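Long-range contact in DUF3201 domain-containing protein (Pyrococcus furiosus, PDB 1YB3), which is of unknown function but belongs to the DUF3201 family and folds as helices packed on an antiparallel sheet: residues A[24-35]-A[153-162]. Sequence-based numbering, arbitrary orientation.
Sequences DIFELREELKEE and FDKEEVKREI
L32 and I162 meet tip to tip, CD1 of L32 lying 3.5 Å from CD1 of I162, closer than the usual van der Waals separation of two methyls, which marks this as the tight part of the contact. One turn earlier on each helix, L28 CD2 reaches V158 CG1 at 3.9 Å. The CG of L28 stands anti to its backbone nitrogen (chi1 -178°), a setting that brings CD2 across to the valine although the CB itself does not point straight at the opposite helix. All four residues are buried: F83 of strand 82-90 touches L28 and V158, and V76 of strand 74-79 touches L28 and I162. Helices 11-35 and 155-171 thus lie side by side on the antiparallel sheet; over the segments 24-35 and 155-162 their axes approach to 11.8 Å and run in the same general direction, 35° apart. Beside this apolar seam the contact is polar, looser and more exposed toward K155, K159 and E35, while D24 stays buried against F83; it is built on two lysines spaced one turn apart. K155, its chain extended beyond CG, crosses E27 at about a right angle and gives NZ to the syn lone pair of E27 OE2 at 2.9 Å. K155 NZ also has a long salt bridge to D24 OD1, 3.9 Å away, while D24 OD2 approaches the F153 ring obliquely. With an alanine at E27, K155 would probably lose its one short salt bridge here and keep the long one to D24, its ammonium freer to turn. K159 spans E31 and E35 more slackly: its NZ makes a weak hydrogen bond, also a salt bridge, to E35 OE2 at 3.3 Å, and lies 3.9 Å from E31 OE1 in a long salt bridge.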
# COMPACT_ATOMS: atom_id res chain seq x y z
N ASP A 24 11.94 5.86 10.65
CA ASP A 24 11.03 4.72 10.76
C ASP A 24 11.16 3.75 9.58
O ASP A 24 11.04 2.53 9.78
CB ASP A 24 9.57 5.16 10.91
CG ASP A 24 9.23 5.66 12.32
OD1 ASP A 24 10.14 5.79 13.17
OD2 ASP A 24 8.03 5.91 12.56
N ILE A 25 11.33 4.27 8.36
CA ILE A 25 11.46 3.38 7.19
C ILE A 25 12.82 2.69 7.11
O ILE A 25 12.92 1.50 6.74
CB ILE A 25 11.05 4.06 5.86
CG1 ILE A 25 9.54 4.29 5.84
CG2 ILE A 25 11.43 3.21 4.64
CD1 ILE A 25 8.70 2.99 5.90
N PHE A 26 13.89 3.41 7.47
CA PHE A 26 15.19 2.74 7.52
C PHE A 26 15.12 1.58 8.53
O PHE A 26 15.61 0.47 8.25
CB PHE A 26 16.32 3.73 7.83
CG PHE A 26 16.61 4.69 6.70
CD1 PHE A 26 16.96 4.21 5.44
CD2 PHE A 26 16.55 6.07 6.90
CE1 PHE A 26 17.23 5.09 4.38
CE2 PHE A 26 16.83 6.97 5.85
CZ PHE A 26 17.15 6.48 4.60
N GLU A 27 14.46 1.82 9.66
CA GLU A 27 14.31 0.81 10.72
C GLU A 27 13.44 -0.35 10.25
O GLU A 27 13.80 -1.54 10.42
CB GLU A 27 13.70 1.44 11.98
CG GLU A 27 13.42 0.45 13.12
CD GLU A 27 12.78 1.12 14.34
OE1 GLU A 27 13.49 1.24 15.38
OE2 GLU A 27 11.60 1.54 14.26
N LEU A 28 12.30 -0.02 9.64
CA LEU A 28 11.35 -1.05 9.20
C LEU A 28 11.93 -1.92 8.09
O LEU A 28 11.64 -3.14 8.04
CB LEU A 28 10.04 -0.41 8.74
CG LEU A 28 8.91 -1.34 8.30
CD1 LEU A 28 8.52 -2.29 9.47
CD2 LEU A 28 7.73 -0.51 7.83
N ARG A 29 12.73 -1.32 7.20
CA ARG A 29 13.39 -2.07 6.13
C ARG A 29 14.26 -3.17 6.72
O ARG A 29 14.18 -4.34 6.28
CB ARG A 29 14.19 -1.15 5.18
CG ARG A 29 14.70 -1.84 3.91
CD ARG A 29 16.07 -2.49 4.11
NE ARG A 29 16.43 -3.34 2.97
CZ ARG A 29 17.54 -4.06 2.88
NH1 ARG A 29 18.47 -4.01 3.83
NH2 ARG A 29 17.75 -4.82 1.80
N GLU A 30 15.08 -2.84 7.71
CA GLU A 30 15.95 -3.87 8.30
C GLU A 30 15.14 -4.95 9.02
O GLU A 30 15.46 -6.16 8.94
CB GLU A 30 17.00 -3.22 9.21
CG GLU A 30 17.99 -2.29 8.47
CD GLU A 30 18.65 -2.94 7.25
OE1 GLU A 30 19.11 -4.11 7.36
OE2 GLU A 30 18.73 -2.29 6.19
N GLU A 31 14.05 -4.53 9.66
CA GLU A 31 13.18 -5.45 10.39
C GLU A 31 12.50 -6.43 9.43
O GLU A 31 12.51 -7.65 9.66
CB GLU A 31 12.15 -4.71 11.24
CG GLU A 31 12.77 -4.02 12.46
CD GLU A 31 11.87 -3.00 13.12
OE1 GLU A 31 10.79 -2.68 12.56
OE2 GLU A 31 12.25 -2.50 14.20
N LEU A 32 11.92 -5.91 8.35
CA LEU A 32 11.23 -6.80 7.40
C LEU A 32 12.20 -7.65 6.58
O LEU A 32 11.85 -8.76 6.15
CB LEU A 32 10.24 -6.03 6.50
CG LEU A 32 9.06 -5.31 7.18
CD1 LEU A 32 8.16 -4.72 6.13
CD2 LEU A 32 8.22 -6.25 8.10
N LYS A 33 13.42 -7.15 6.39
CA LYS A 33 14.48 -7.92 5.73
C LYS A 33 14.71 -9.18 6.56
O LYS A 33 14.77 -10.30 6.02
CB LYS A 33 15.76 -7.10 5.62
CG LYS A 33 17.01 -7.89 5.23
CD LYS A 33 17.01 -8.30 3.77
CE LYS A 33 18.41 -8.75 3.36
NZ LYS A 33 18.41 -9.56 2.13
N GLU A 34 14.81 -9.00 7.88
CA GLU A 34 15.00 -10.14 8.79
C GLU A 34 13.77 -11.04 8.88
O GLU A 34 13.89 -12.27 8.87
CB GLU A 34 15.41 -9.63 10.18
CG GLU A 34 16.80 -9.00 10.21
CD GLU A 34 17.06 -8.15 11.46
OE1 GLU A 34 16.21 -8.16 12.38
OE2 GLU A 34 18.11 -7.45 11.50
N GLU A 35 12.58 -10.44 8.95
CA GLU A 35 11.37 -11.17 9.27
C GLU A 35 10.67 -11.85 8.08
O GLU A 35 10.16 -12.97 8.20
CB GLU A 35 10.40 -10.23 10.00
CG GLU A 35 10.95 -9.81 11.37
CD GLU A 35 10.33 -8.52 11.90
OE1 GLU A 35 9.23 -8.13 11.43
OE2 GLU A 35 10.94 -7.91 12.80
N PHE A 153 1.40 5.91 12.00
CA PHE A 153 2.77 5.60 12.44
C PHE A 153 2.82 4.47 13.47
O PHE A 153 3.52 4.55 14.50
CB PHE A 153 3.50 6.87 12.94
CG PHE A 153 3.85 7.83 11.82
CD1 PHE A 153 4.97 7.60 11.02
CD2 PHE A 153 3.04 8.92 11.55
CE1 PHE A 153 5.30 8.48 9.97
CE2 PHE A 153 3.36 9.81 10.48
CZ PHE A 153 4.49 9.58 9.71
N ASP A 154 2.05 3.42 13.18
CA ASP A 154 1.91 2.28 14.09
C ASP A 154 2.77 1.13 13.59
O ASP A 154 2.38 0.38 12.68
CB ASP A 154 0.43 1.90 14.21
CG ASP A 154 0.17 0.87 15.32
OD1 ASP A 154 1.06 0.04 15.59
OD2 ASP A 154 -0.93 0.91 15.90
N LYS A 155 3.94 0.98 14.21
CA LYS A 155 4.91 -0.07 13.84
C LYS A 155 4.36 -1.48 14.03
O LYS A 155 4.50 -2.34 13.16
CB LYS A 155 6.21 0.11 14.65
CG LYS A 155 6.83 1.51 14.54
CD LYS A 155 8.07 1.65 15.46
CE LYS A 155 8.66 3.05 15.34
NZ LYS A 155 9.98 3.17 16.03
N GLU A 156 3.68 -1.72 15.14
CA GLU A 156 3.06 -3.03 15.38
C GLU A 156 2.10 -3.39 14.27
O GLU A 156 2.06 -4.54 13.82
CB GLU A 156 2.32 -3.03 16.74
CG GLU A 156 1.79 -4.43 17.19
CD GLU A 156 0.36 -4.79 16.67
OE1 GLU A 156 -0.32 -3.91 16.10
OE2 GLU A 156 -0.09 -5.97 16.83
N GLU A 157 1.31 -2.39 13.82
CA GLU A 157 0.31 -2.62 12.79
C GLU A 157 0.92 -2.85 11.42
O GLU A 157 0.43 -3.65 10.65
CB GLU A 157 -0.75 -1.50 12.76
CG GLU A 157 -1.86 -1.73 13.79
CD GLU A 157 -2.86 -0.59 13.87
OE1 GLU A 157 -2.86 0.28 12.96
OE2 GLU A 157 -3.64 -0.55 14.85
N VAL A 158 2.01 -2.15 11.09
CA VAL A 158 2.59 -2.46 9.77
C VAL A 158 3.04 -3.91 9.68
O VAL A 158 2.75 -4.60 8.69
CB VAL A 158 3.70 -1.48 9.34
CG1 VAL A 158 4.03 -1.68 7.84
CG2 VAL A 158 3.22 -0.13 9.53
N LYS A 159 3.71 -4.40 10.74
CA LYS A 159 4.14 -5.78 10.79
C LYS A 159 2.94 -6.74 10.75
O LYS A 159 2.92 -7.68 9.96
CB LYS A 159 4.99 -6.06 12.03
CG LYS A 159 6.40 -5.51 12.00
CD LYS A 159 7.17 -5.95 13.27
CE LYS A 159 8.59 -5.39 13.29
NZ LYS A 159 9.30 -5.69 14.57
N ARG A 160 1.93 -6.48 11.58
CA ARG A 160 0.78 -7.40 11.62
C ARG A 160 -0.06 -7.40 10.35
O ARG A 160 -0.51 -8.45 9.89
CB ARG A 160 -0.08 -7.14 12.87
CG ARG A 160 -1.27 -8.11 12.98
CD ARG A 160 -1.86 -8.14 14.41
NE ARG A 160 -2.05 -6.78 14.90
CZ ARG A 160 -3.10 -6.01 14.60
NH1 ARG A 160 -4.08 -6.49 13.84
NH2 ARG A 160 -3.16 -4.77 15.05
N GLU A 161 -0.28 -6.22 9.77
CA GLU A 161 -1.10 -6.14 8.57
C GLU A 161 -0.42 -6.71 7.33
O GLU A 161 -1.08 -7.33 6.50
CB GLU A 161 -1.61 -4.70 8.34
CG GLU A 161 -2.47 -4.13 9.48
CD GLU A 161 -3.64 -5.02 9.89
OE1 GLU A 161 -4.05 -5.89 9.11
OE2 GLU A 161 -4.14 -4.81 11.01
N ILE A 162 0.90 -6.51 7.19
CA ILE A 162 1.64 -7.18 6.11
C ILE A 162 1.49 -8.69 6.26
O ILE A 162 1.24 -9.39 5.28
CB ILE A 162 3.14 -6.80 6.06
CG1 ILE A 162 3.28 -5.35 5.62
CG2 ILE A 162 3.91 -7.77 5.16
CD1 ILE A 162 4.71 -4.76 5.77